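PDB 4OQJ: PKS from Streptomyces albus, which probably catalyses, as a ketosynthase of oxazolomycin biosynthesis, the carbon-carbon bond-forming condensation of acyl chains delivered on phosphopantetheine-bearing carrier proteins. Local coordinates for residues A[72-78]-A[228-233]; A[260-264]-A[378-382]; A[302-306]-A[345-349]; A[308-313]-A[442-446]; A[324-328]-A[383-387]. All coordinates share one frame; numbering follows the deposited sequence. Where two conformers were deposited one is given.

Interaction 1 (A[72-78]-A[228-233])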
# COMPACT_ATOMS: atom_id res chain seq x y z
N ASP A 72 17.72 33.60 19.35
CA ASP A 72 18.63 32.45 19.38
C ASP A 72 19.42 32.33 18.08
O ASP A 72 18.84 32.24 16.99
CB ASP A 72 17.84 31.18 19.66
CG ASP A 72 18.72 30.03 20.11
OD1 ASP A 72 19.93 30.05 19.79
OD2 ASP A 72 18.20 29.10 20.77
N ASP A 73 20.74 32.33 18.20
CA ASP A 73 21.63 32.32 17.04
C ASP A 73 21.58 30.98 16.30
O ASP A 73 22.08 30.86 15.18
CB ASP A 73 23.07 32.63 17.48
N ARG A 74 20.98 29.97 16.93
CA ARG A 74 20.79 28.68 16.28
C ARG A 74 19.54 28.68 15.39
O ARG A 74 19.35 27.78 14.57
CB ARG A 74 20.67 27.57 17.31
CG ARG A 74 21.93 27.33 18.15
CD ARG A 74 21.83 26.00 18.88
NE ARG A 74 20.58 25.88 19.62
CZ ARG A 74 20.01 24.72 19.96
NH1 ARG A 74 20.57 23.57 19.62
NH2 ARG A 74 18.86 24.72 20.62
N TYR A 75 18.69 29.69 15.56
CA TYR A 75 17.43 29.73 14.82
C TYR A 75 17.68 30.11 13.37
O TYR A 75 18.39 31.07 13.07
CB TYR A 75 16.45 30.72 15.47
CG TYR A 75 15.03 30.58 14.96
CD1 TYR A 75 14.22 29.54 15.36
CD2 TYR A 75 14.51 31.49 14.06
CE1 TYR A 75 12.92 29.40 14.88
CE2 TYR A 75 13.22 31.37 13.57
CZ TYR A 75 12.42 30.32 13.99
OH TYR A 75 11.13 30.20 13.51
N VAL A 76 17.09 29.33 12.47
CA VAL A 76 17.22 29.55 11.03
C VAL A 76 15.96 30.23 10.48
O VAL A 76 14.88 29.63 10.47
CB VAL A 76 17.47 28.21 10.29
CG1 VAL A 76 17.63 28.44 8.78
CG2 VAL A 76 18.69 27.51 10.89
N LYS A 77 16.10 31.46 10.02
CA LYS A 77 14.95 32.25 9.60
C LYS A 77 14.65 32.07 8.11
O LYS A 77 14.66 33.02 7.33
CB LYS A 77 15.18 33.73 9.91
CG LYS A 77 15.42 33.99 11.40
CD LYS A 77 15.70 35.45 11.68
CE LYS A 77 16.00 35.69 13.15
NZ LYS A 77 16.37 37.10 13.40
N ALA A 78 14.38 30.83 7.73
CA ALA A 78 14.13 30.50 6.33
C ALA A 78 13.35 29.21 6.24
O ALA A 78 13.31 28.43 7.19
CB ALA A 78 15.44 30.39 5.57
N GLU A 228 7.27 29.65 9.29
CA GLU A 228 8.15 29.87 10.42
C GLU A 228 9.53 29.30 10.10
O GLU A 228 9.68 28.49 9.18
CB GLU A 228 7.60 29.22 11.69
CG GLU A 228 6.21 29.68 12.08
CD GLU A 228 5.71 29.01 13.34
OE1 GLU A 228 6.49 28.27 13.97
OE2 GLU A 228 4.53 29.23 13.70
N GLY A 229 10.53 29.73 10.85
CA GLY A 229 11.86 29.17 10.71
C GLY A 229 11.96 27.89 11.51
O GLY A 229 10.94 27.31 11.86
N TYR A 230 13.18 27.47 11.83
CA TYR A 230 13.39 26.30 12.67
C TYR A 230 14.66 26.44 13.47
O TYR A 230 15.58 27.17 13.08
CB TYR A 230 13.45 25.03 11.82
CG TYR A 230 14.58 25.02 10.81
CD1 TYR A 230 14.43 25.61 9.58
CD2 TYR A 230 15.78 24.39 11.09
CE1 TYR A 230 15.45 25.60 8.67
CE2 TYR A 230 16.81 24.37 10.17
CZ TYR A 230 16.63 24.98 8.96
OH TYR A 230 17.63 24.98 8.02
N LEU A 231 14.71 25.74 14.60
CA LEU A 231 15.89 25.76 15.45
C LEU A 231 16.82 24.66 14.98
O LEU A 231 16.39 23.54 14.68
CB LEU A 231 15.50 25.57 16.91
CG LEU A 231 16.52 26.01 17.95
CD1 LEU A 231 16.75 27.51 17.90
CD2 LEU A 231 16.04 25.60 19.33
N HIS A 232 18.10 24.99 14.86
CA HIS A 232 19.08 24.03 14.40
C HIS A 232 19.51 23.16 15.57
O HIS A 232 19.84 23.68 16.64
CB HIS A 232 20.28 24.73 13.76
CG HIS A 232 21.35 23.78 13.31
ND1 HIS A 232 22.55 23.63 13.98
CD2 HIS A 232 21.38 22.92 12.27
CE1 HIS A 232 23.28 22.72 13.36
NE2 HIS A 232 22.60 22.27 12.32
N HIS A 233 19.47 21.84 15.38
CA HIS A 233 19.99 20.87 16.36
C HIS A 233 21.01 19.97 15.68
O HIS A 233 20.74 19.40 14.63
CB HIS A 233 18.87 19.99 16.94
CG HIS A 233 17.72 20.76 17.50
ND1 HIS A 233 17.71 21.27 18.78
CD2 HIS A 233 16.52 21.10 16.96
CE1 HIS A 233 16.57 21.89 19.01
NE2 HIS A 233 15.83 21.80 17.91
O HOH W 1 23.08 23.43 17.20
O HOH W 2 9.57 28.50 14.82
O HOH W 3 11.60 26.22 8.04

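Interaction 2 (A[260-264]-A[378-382])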
# COMPACT_ATOMS: atom_id res chain seq x y z
N VAL A 260 3.43 18.92 -3.08
CA VAL A 260 2.52 17.86 -3.47
C VAL A 260 2.78 17.55 -4.92
O VAL A 260 3.06 18.46 -5.70
CB VAL A 260 1.03 18.25 -3.26
CG1 VAL A 260 0.69 19.54 -4.01
CG2 VAL A 260 0.10 17.15 -3.71
N GLY A 261 2.68 16.28 -5.28
CA GLY A 261 2.89 15.87 -6.66
C GLY A 261 2.14 14.59 -6.96
O GLY A 261 1.82 13.82 -6.06
N ALA A 262 1.86 14.38 -8.24
CA ALA A 262 1.20 13.17 -8.71
C ALA A 262 1.58 12.85 -10.15
O ALA A 262 1.85 13.75 -10.96
CB ALA A 262 -0.32 13.32 -8.58
N VAL A 263 1.63 11.56 -10.45
CA VAL A 263 1.78 11.09 -11.81
C VAL A 263 0.62 10.17 -12.16
O VAL A 263 0.04 9.53 -11.28
CB VAL A 263 3.12 10.36 -12.02
CG1 VAL A 263 4.28 11.32 -11.77
CG2 VAL A 263 3.23 9.12 -11.11
N VAL A 264 0.31 10.12 -13.45
CA VAL A 264 -0.72 9.23 -14.00
C VAL A 264 -0.01 8.18 -14.84
O VAL A 264 0.75 8.53 -15.75
CB VAL A 264 -1.74 10.01 -14.84
CG1 VAL A 264 -2.81 9.09 -15.43
CG2 VAL A 264 -2.37 11.13 -14.03
N MSE A 378 8.34 12.46 -5.22
CA MSE A 378 7.63 13.09 -6.34
C MSE A 378 8.48 14.21 -6.93
O MSE A 378 8.59 14.34 -8.14
CB MSE A 378 6.27 13.68 -5.90
CG MSE A 378 5.09 12.70 -5.87
SE MSE A 378 4.72 11.88 -7.61
CE MSE A 378 5.38 10.26 -6.99
N ALA A 379 9.09 15.01 -6.07
CA ALA A 379 9.94 16.08 -6.56
C ALA A 379 11.12 15.49 -7.36
O ALA A 379 11.48 15.99 -8.42
CB ALA A 379 10.44 16.94 -5.40
N GLY A 380 11.66 14.38 -6.88
CA GLY A 380 12.78 13.72 -7.55
C GLY A 380 12.39 13.06 -8.88
O GLY A 380 13.09 13.19 -9.88
N LEU A 381 11.26 12.35 -8.89
CA LEU A 381 10.80 11.65 -10.08
C LEU A 381 10.36 12.63 -11.16
O LEU A 381 10.71 12.49 -12.33
CB LEU A 381 9.66 10.69 -9.73
CG LEU A 381 9.01 9.90 -10.89
CD1 LEU A 381 10.04 9.13 -11.70
CD2 LEU A 381 7.95 8.96 -10.34
N ILE A 382 9.60 13.66 -10.76
CA ILE A 382 9.10 14.62 -11.72
C ILE A 382 10.25 15.43 -12.30
O ILE A 382 10.23 15.70 -13.48
CB ILE A 382 8.01 15.52 -11.12
CG1 ILE A 382 6.74 14.68 -10.91
CG2 ILE A 382 7.68 16.69 -12.07
CD1 ILE A 382 5.63 15.37 -10.14

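Interaction 3 (A[302-306]-A[345-349])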
# COMPACT_ATOMS: atom_id res chain seq x y z
N VAL A 302 24.08 1.09 3.75
CA VAL A 302 24.70 0.92 2.43
C VAL A 302 24.08 -0.28 1.72
O VAL A 302 23.73 -0.21 0.55
CB VAL A 302 26.23 0.70 2.51
CG1 VAL A 302 26.83 0.63 1.11
CG2 VAL A 302 26.90 1.80 3.29
N GLN A 303 23.94 -1.38 2.44
CA GLN A 303 23.51 -2.62 1.81
C GLN A 303 22.07 -2.57 1.33
O GLN A 303 21.78 -3.05 0.24
CB GLN A 303 23.73 -3.80 2.75
CG GLN A 303 25.21 -4.08 2.96
CD GLN A 303 25.99 -4.17 1.64
OE1 GLN A 303 25.54 -4.80 0.68
NE2 GLN A 303 27.15 -3.52 1.59
N GLY A 304 21.19 -1.97 2.13
CA GLY A 304 19.80 -1.85 1.75
C GLY A 304 19.65 -1.01 0.49
O GLY A 304 18.90 -1.35 -0.43
N GLN A 305 20.35 0.11 0.46
CA GLN A 305 20.33 0.99 -0.72
C GLN A 305 20.93 0.29 -1.94
O GLN A 305 20.33 0.29 -3.02
CB GLN A 305 21.11 2.28 -0.44
CG GLN A 305 20.51 3.21 0.60
CD GLN A 305 21.36 4.48 0.76
OE1 GLN A 305 22.05 4.90 -0.16
NE2 GLN A 305 21.33 5.07 1.94
N ALA A 306 22.10 -0.32 -1.78
CA ALA A 306 22.75 -0.98 -2.91
C ALA A 306 21.82 -2.05 -3.50
O ALA A 306 21.69 -2.17 -4.72
CB ALA A 306 24.08 -1.59 -2.48
N ASN A 345 27.79 2.98 -6.17
CA ASN A 345 29.01 2.36 -6.71
C ASN A 345 28.88 0.83 -6.66
O ASN A 345 29.15 0.15 -7.64
CB ASN A 345 30.26 2.80 -5.93
CG ASN A 345 30.76 4.19 -6.32
OD1 ASN A 345 30.35 4.76 -7.33
ND2 ASN A 345 31.66 4.73 -5.51
N GLN A 346 28.47 0.32 -5.51
CA GLN A 346 28.38 -1.13 -5.32
C GLN A 346 27.36 -1.71 -6.30
O GLN A 346 27.64 -2.71 -6.98
CB GLN A 346 28.01 -1.49 -3.88
CG GLN A 346 27.79 -2.98 -3.66
CD GLN A 346 27.41 -3.33 -2.23
OE1 GLN A 346 28.03 -2.87 -1.28
NE2 GLN A 346 26.38 -4.16 -2.08
N ALA A 347 26.19 -1.09 -6.40
CA ALA A 347 25.18 -1.58 -7.32
C ALA A 347 25.65 -1.50 -8.78
O ALA A 347 25.48 -2.44 -9.55
CB ALA A 347 23.87 -0.80 -7.15
N PHE A 348 26.26 -0.37 -9.15
CA PHE A 348 26.61 -0.13 -10.54
C PHE A 348 27.79 -1.01 -10.98
O PHE A 348 27.83 -1.43 -12.13
CB PHE A 348 26.93 1.36 -10.77
CG PHE A 348 25.71 2.19 -11.10
CD1 PHE A 348 24.63 2.27 -10.23
CD2 PHE A 348 25.64 2.90 -12.30
CE1 PHE A 348 23.51 3.03 -10.54
CE2 PHE A 348 24.53 3.67 -12.61
CZ PHE A 348 23.46 3.73 -11.74
N ASN A 349 28.70 -1.31 -10.06
CA ASN A 349 29.91 -2.08 -10.38
C ASN A 349 29.75 -3.59 -10.17
O ASN A 349 30.72 -4.33 -10.24
CB ASN A 349 31.10 -1.61 -9.54
CG ASN A 349 31.57 -0.21 -9.89
OD1 ASN A 349 31.47 0.23 -11.04
ND2 ASN A 349 32.09 0.50 -8.90

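Interaction 4 (A[308-313]-A[442-446])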
# COMPACT_ATOMS: atom_id res chain seq x y z
N VAL A 308 18.46 -2.29 -3.41
CA VAL A 308 17.24 -1.88 -4.09
C VAL A 308 17.59 -1.29 -5.47
O VAL A 308 16.84 -1.45 -6.44
CB VAL A 308 16.42 -0.90 -3.25
CG1 VAL A 308 16.96 0.53 -3.36
CG2 VAL A 308 14.98 -0.94 -3.68
N VAL A 309 18.76 -0.65 -5.59
CA VAL A 309 19.17 -0.10 -6.89
C VAL A 309 19.44 -1.23 -7.88
O VAL A 309 18.95 -1.22 -9.02
CB VAL A 309 20.41 0.79 -6.73
CG1 VAL A 309 21.00 1.19 -8.10
CG2 VAL A 309 20.05 2.02 -5.93
N ALA A 310 20.20 -2.23 -7.45
CA ALA A 310 20.49 -3.38 -8.29
C ALA A 310 19.19 -4.09 -8.68
O ALA A 310 19.02 -4.47 -9.84
CB ALA A 310 21.44 -4.34 -7.56
N GLU A 311 18.28 -4.25 -7.73
CA GLU A 311 17.02 -4.96 -7.95
C GLU A 311 16.18 -4.25 -8.99
O GLU A 311 15.56 -4.86 -9.85
CB GLU A 311 16.22 -5.11 -6.65
CG GLU A 311 14.97 -5.97 -6.79
CD GLU A 311 14.13 -6.08 -5.51
OE1 GLU A 311 14.62 -5.77 -4.41
OE2 GLU A 311 12.96 -6.48 -5.62
N ALA A 312 16.15 -2.92 -8.91
CA ALA A 312 15.38 -2.14 -9.89
C ALA A 312 15.95 -2.28 -11.30
O ALA A 312 15.21 -2.46 -12.27
CB ALA A 312 15.35 -0.67 -9.48
N GLN A 313 17.27 -2.22 -11.42
CA GLN A 313 17.91 -2.36 -12.72
C GLN A 313 17.66 -3.76 -13.31
O GLN A 313 17.41 -3.90 -14.51
CB GLN A 313 19.41 -2.10 -12.63
CG GLN A 313 19.74 -0.65 -12.35
CD GLN A 313 21.23 -0.41 -12.22
OE1 GLN A 313 22.03 -1.34 -12.23
NE2 GLN A 313 21.61 0.86 -12.11
N ASN A 442 13.28 1.37 1.35
CA ASN A 442 13.99 1.96 0.23
C ASN A 442 13.29 1.71 -1.08
O ASN A 442 12.71 0.66 -1.26
CB ASN A 442 15.39 1.38 0.13
CG ASN A 442 16.14 1.45 1.45
OD1 ASN A 442 16.24 2.50 2.05
ND2 ASN A 442 16.67 0.30 1.90
N ALA A 443 13.36 2.67 -1.99
CA ALA A 443 12.78 2.53 -3.31
C ALA A 443 13.71 3.10 -4.37
O ALA A 443 14.44 4.07 -4.11
CB ALA A 443 11.45 3.23 -3.36
N HIS A 444 13.70 2.49 -5.54
CA HIS A 444 14.46 2.99 -6.70
C HIS A 444 13.65 2.69 -7.95
O HIS A 444 13.09 1.61 -8.10
CB HIS A 444 15.84 2.36 -6.77
CG HIS A 444 16.77 2.98 -7.78
ND1 HIS A 444 17.51 4.12 -7.51
CD2 HIS A 444 17.08 2.62 -9.05
CE1 HIS A 444 18.25 4.41 -8.57
NE2 HIS A 444 18.02 3.52 -9.51
N VAL A 445 13.56 3.68 -8.83
CA VAL A 445 12.76 3.62 -10.04
C VAL A 445 13.65 3.90 -11.26
O VAL A 445 14.47 4.84 -11.24
CB VAL A 445 11.61 4.63 -9.96
CG1 VAL A 445 10.83 4.73 -11.28
CG2 VAL A 445 10.69 4.26 -8.82
N ILE A 446 13.50 3.10 -12.31
CA ILE A 446 14.25 3.28 -13.54
C ILE A 446 13.33 3.93 -14.55
O ILE A 446 12.24 3.42 -14.83
CB ILE A 446 14.78 1.96 -14.13
CG1 ILE A 446 15.65 1.22 -13.10
CG2 ILE A 446 15.54 2.22 -15.44
CD1 ILE A 446 16.85 1.98 -12.61
O HOH W 4 19.85 3.17 -11.68

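Interaction 5 (A[324-328]-A[383-387])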
# COMPACT_ATOMS: atom_id res chain seq x y z
N SER A 324 22.59 7.11 -17.33
CA SER A 324 23.45 8.30 -17.50
C SER A 324 23.10 9.45 -16.57
O SER A 324 23.76 10.49 -16.59
CB SER A 324 23.41 8.80 -18.96
OG SER A 324 22.08 8.94 -19.43
N TYR A 325 22.05 9.28 -15.77
CA TYR A 325 21.72 10.22 -14.69
C TYR A 325 21.11 9.46 -13.49
O TYR A 325 20.26 8.59 -13.67
CB TYR A 325 20.73 11.32 -15.16
CG TYR A 325 20.40 12.24 -14.02
CD1 TYR A 325 21.34 13.16 -13.57
CD2 TYR A 325 19.19 12.16 -13.36
CE1 TYR A 325 21.08 13.97 -12.49
CE2 TYR A 325 18.91 12.99 -12.28
CZ TYR A 325 19.87 13.88 -11.85
OH TYR A 325 19.64 14.70 -10.76
N VAL A 326 21.52 9.80 -12.28
CA VAL A 326 20.83 9.32 -11.09
C VAL A 326 20.37 10.50 -10.24
O VAL A 326 21.15 11.39 -9.91
CB VAL A 326 21.71 8.39 -10.20
CG1 VAL A 326 21.05 8.13 -8.84
CG2 VAL A 326 21.98 7.08 -10.91
N GLU A 327 19.08 10.48 -9.90
CA GLU A 327 18.52 11.42 -8.97
C GLU A 327 18.61 10.77 -7.60
O GLU A 327 17.85 9.86 -7.27
CB GLU A 327 17.07 11.78 -9.34
CG GLU A 327 16.28 12.60 -8.29
CD GLU A 327 16.81 14.03 -8.10
OE1 GLU A 327 17.61 14.52 -8.92
OE2 GLU A 327 16.40 14.68 -7.11
N ALA A 328 19.58 11.25 -6.83
CA ALA A 328 19.87 10.76 -5.49
C ALA A 328 18.80 11.17 -4.49
O ALA A 328 18.10 12.16 -4.68
CB ALA A 328 21.20 11.28 -5.04
N LYS A 383 11.27 15.78 -11.51
CA LYS A 383 12.44 16.46 -12.08
C LYS A 383 13.04 15.59 -13.16
O LYS A 383 13.40 16.07 -14.23
CB LYS A 383 13.51 16.76 -11.01
CG LYS A 383 14.95 16.92 -11.55
CD LYS A 383 15.96 17.08 -10.40
CE LYS A 383 17.39 17.13 -10.93
NZ LYS A 383 18.32 17.22 -9.80
N THR A 384 13.16 14.30 -12.88
CA THR A 384 13.85 13.37 -13.78
C THR A 384 13.01 13.18 -15.04
O THR A 384 13.55 13.10 -16.14
CB THR A 384 14.12 12.01 -13.06
OG1 THR A 384 14.95 12.24 -11.92
CG2 THR A 384 14.80 11.03 -13.99
N ILE A 385 11.70 13.11 -14.89
CA ILE A 385 10.81 13.02 -16.05
C ILE A 385 10.96 14.24 -16.97
O ILE A 385 11.02 14.10 -18.18
CB ILE A 385 9.34 12.86 -15.62
CG1 ILE A 385 9.13 11.47 -15.02
CG2 ILE A 385 8.39 13.07 -16.81
CD1 ILE A 385 7.80 11.32 -14.28
N LEU A 386 11.02 15.44 -16.39
CA LEU A 386 11.14 16.65 -17.20
C LEU A 386 12.48 16.72 -17.92
O LEU A 386 12.55 17.12 -19.09
CB LEU A 386 10.94 17.89 -16.32
CG LEU A 386 9.51 18.04 -15.78
CD1 LEU A 386 9.43 19.10 -14.69
CD2 LEU A 386 8.53 18.38 -16.90
N MSE A 387 13.55 16.34 -17.24
CA MSE A 387 14.89 16.31 -17.84
C MSE A 387 14.89 15.42 -19.07
O MSE A 387 15.48 15.77 -20.09
CB MSE A 387 15.94 15.79 -16.85
CG MSE A 387 16.26 16.71 -15.71
SE MSE A 387 17.34 15.76 -14.36
CE MSE A 387 18.91 15.39 -15.43

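Interaction 1 (A[72-78]-A[228-233])
Y75 meets 228-233 with its whole length. Its CB lies 4.0 Å from CD1 of L231, its antiparallel non-hydrogen-bonded partner. With CG turned beside its own carbonyl carbon (chi1 -167°), the ring then runs along the other backbone: the carbonyl oxygen of Y230 sits over one face, 3.6 Å from CD1 of Y75. Farther out, CZ of Y75 comes 3.5 Å from C of G229. At the tip, Y75 OH accepts a weak, strongly bent hydrogen bond from G229 N at 2.8 Å, and a water joins the hydroxyl to E228 OE1. A tyrosine suits this place, being flat enough to lie against peptide and polar where it ends. Glycine at 229 permits the close backbone approach. V76 and Y230 form the hydrogen-bonded pair, V76 N reaching Y230 O at 2.7 Å and Y230 N returning to V76 O; beta-branched V76 rests its CB over the Y230 ring, 3.7 Å from the centroid, a CH-pi contact. Strand 75-79 is the middle of a small antiparallel sheet, between 53-54 and 230-231. Helices 57-62 and 67-71 pack on Y75 through L60 and L69, while H233 packs against V158 of the second subunit.

Interaction 2 (A[260-264]-A[378-382])
The bent side chain of M378, a selenomethionine, lies against the backbone of G261. Its CG approaches G261 O to 3.5 Å, and a turn at chi2 (-60°) brings SE alongside the peptide that follows, 3.8 Å from G261 C. SE also reaches V263, lying 4.2 Å from CG1 of that residue. One helical turn on, I382 meets the same valine, its CG1 being 4.3 Å from V263 CG1, while I382 CD1 approaches A262 O. Every touching residue is buried and the contact is wholly van der Waals, so flexible M378 and branched V263 and I382 suit it by their shape and apolar character. G261 permits this spacing: lacking a side chain, it lets M378 CB come within 4.1 Å of its CA. Behind this shell, the strand's polar backbone is engaged by its neighbours, G261 pairing with A219 and A262 with A29. The axis of 378-382 passes 8.4 Å from that of 260-264, the two directions 48° apart. Strand 259-267 lies between 23-31 and 214-221 in the large mixed sheet. Helix 105-121 packs on the other side, at V260, and M378 and L381 also touch helix 195-209, consistent with the buried helical layer of a thiolase fold.

Interaction 3 (A[302-306]-A[345-349])
Q303 and Q346 pair their side-chain amides reciprocally across the two helices. Q346 NE2 donates to Q303 OE1 over 3.0 Å, with an almost straight N-H...O angle of 175°, the acceptor lying in the amide plane of Q346. The return bond, from Q303 NE2 to Q346 OE1, is 3.1 Å long and more bent. Here the donor lies in the carbonyl plane of Q346, on a lone pair, whereas the donor to Q303 OE1 is tilted from its carbonyl plane. The two amide planes stand 22° apart, close enough to flat for both bonds to form together. Each residue comes differently to the meeting: Q346 reaches straight across, CG opposite the backbone N (chi1 175°) and the chain extended beyond it, while Q303 starts away from the other helix and folds back at chi2. Glutamine suits both places because its long arm ends in a neutral group carrying donor and acceptor side by side. Beneath the pair the helices meet through alanines, whose small size permits closeness: A306 CB lies 3.5 Å from Q346 NE2, and A347 CB is 3.5 Å from A306 O. The carbonyl oxygen of A347 accepts from R350 NH1, and G304 O accepts from N288 ND2. In the glutamine pair each amide gives one N-H and receives one. This mutual pairing holds both groups against rotation and joins the first turn of helix 302-316 to the last turn of helix 336-348 at the protein surface, where both glutamines are exposed, without using a charge.

Interaction 4 (A[308-313]-A[442-446])
Helix 308-313 runs in roughly the same direction as strand 442-446, inclined by 33°, its axis 7.5 Å away, and V309 and H444 bring their CA atoms closest. The H444 imidazole lies under the helix: V309 CG2 sits over one face, 3.9 Å from the ring centroid, in a CH-pi contact, and A312 CB meets the edge, 3.7 Å from H444 CD2. The ring reaches this place because CG stands opposite the backbone N (chi1 -170°). Both ring nitrogens have partners: ND1 is hydrogen-bonded to S434 OG, and NE2 lies 2.9 Å from a water, and that water accepts a hydrogen bond from Q313 NE2. Histidine thus fits a buried place that needs a flat, packable ring with polar corners. Q313 OE1 in turn bonds R350 NH1. At the start of the contact V308 CG1 lies 3.9 Å from N442 CB. At its far end I446 touches two successive helix residues, CG1 being 4.1 Å from A312 CB and CD1 3.9 Å from Q313 CG; small A312 lets the strand come close. Strand 441-448 lies between 280-289 and 430-436 in the large sheet. The helix above it touches helix 336-348 through V309, and V308 packs on A286 of strand 280-289.

Interaction 5 (A[324-328]-A[383-387])
The ring of Y325 carries M387, a selenomethionine, on one face: its methyl CE stands over the centre, 3.6 Å from the centroid, and SE is 4.1 Å from it, a Met-aromatic contact. At the ring edge lie T384 OG1, 4.0 Å from Y325 CE2, and E327 OE1, in the ring plane. Y325 OH donates to this carboxylate oxygen over 2.7 Å, nearly in line with its C-O bond. The same oxygen forms a salt bridge with K383 NZ at 2.9 Å, met on the syn side, 17° out of the carboxylate plane. Two donors thus grip one oxygen, while E327 OE2 takes the backbone N-H of V365; such a network would probably keep the buried glutamate ionised. Extended K383 suits its place because its chain spans the gap from helix to strand. E327 bends at chi2 (67°) to swing its carboxylate toward the Y325 hydroxyl. T384 OG1 packs 3.4 Å from E327 CB and is itself bonded to G380 O. Strand 325-327 runs between 430-436 and 360-363 in the large sheet, with the 383-387 part of helix 376-390 nearly antiparallel to it, at 155°. On the other side V326 meets helix 336-348, and helix 38-46 packs on K383 and M387.

From the N terminus, interaction 1 closes first, pairing strands 75-79 and 230-231 of the small three-stranded sheet before any other contact opens. Interaction 2 opens next, at 260-264, and its loop to 378-382 contains the whole of interaction 3. Interaction 4 starts within both loops but closes only at 442-446, so it crosses interactions 2 and 3. Interaction 5, from 324-328 to 383-387, crosses them too and is nested inside interaction 4. Interactions 3 and 4 share helix 302-316, and interactions 2 and 5 share helix 376-390. Through interactions 2, 4 and 5 these helices bind to strands of one large sheet, while interaction 1 stands apart, its centre at least 29 Å from the centres of the others.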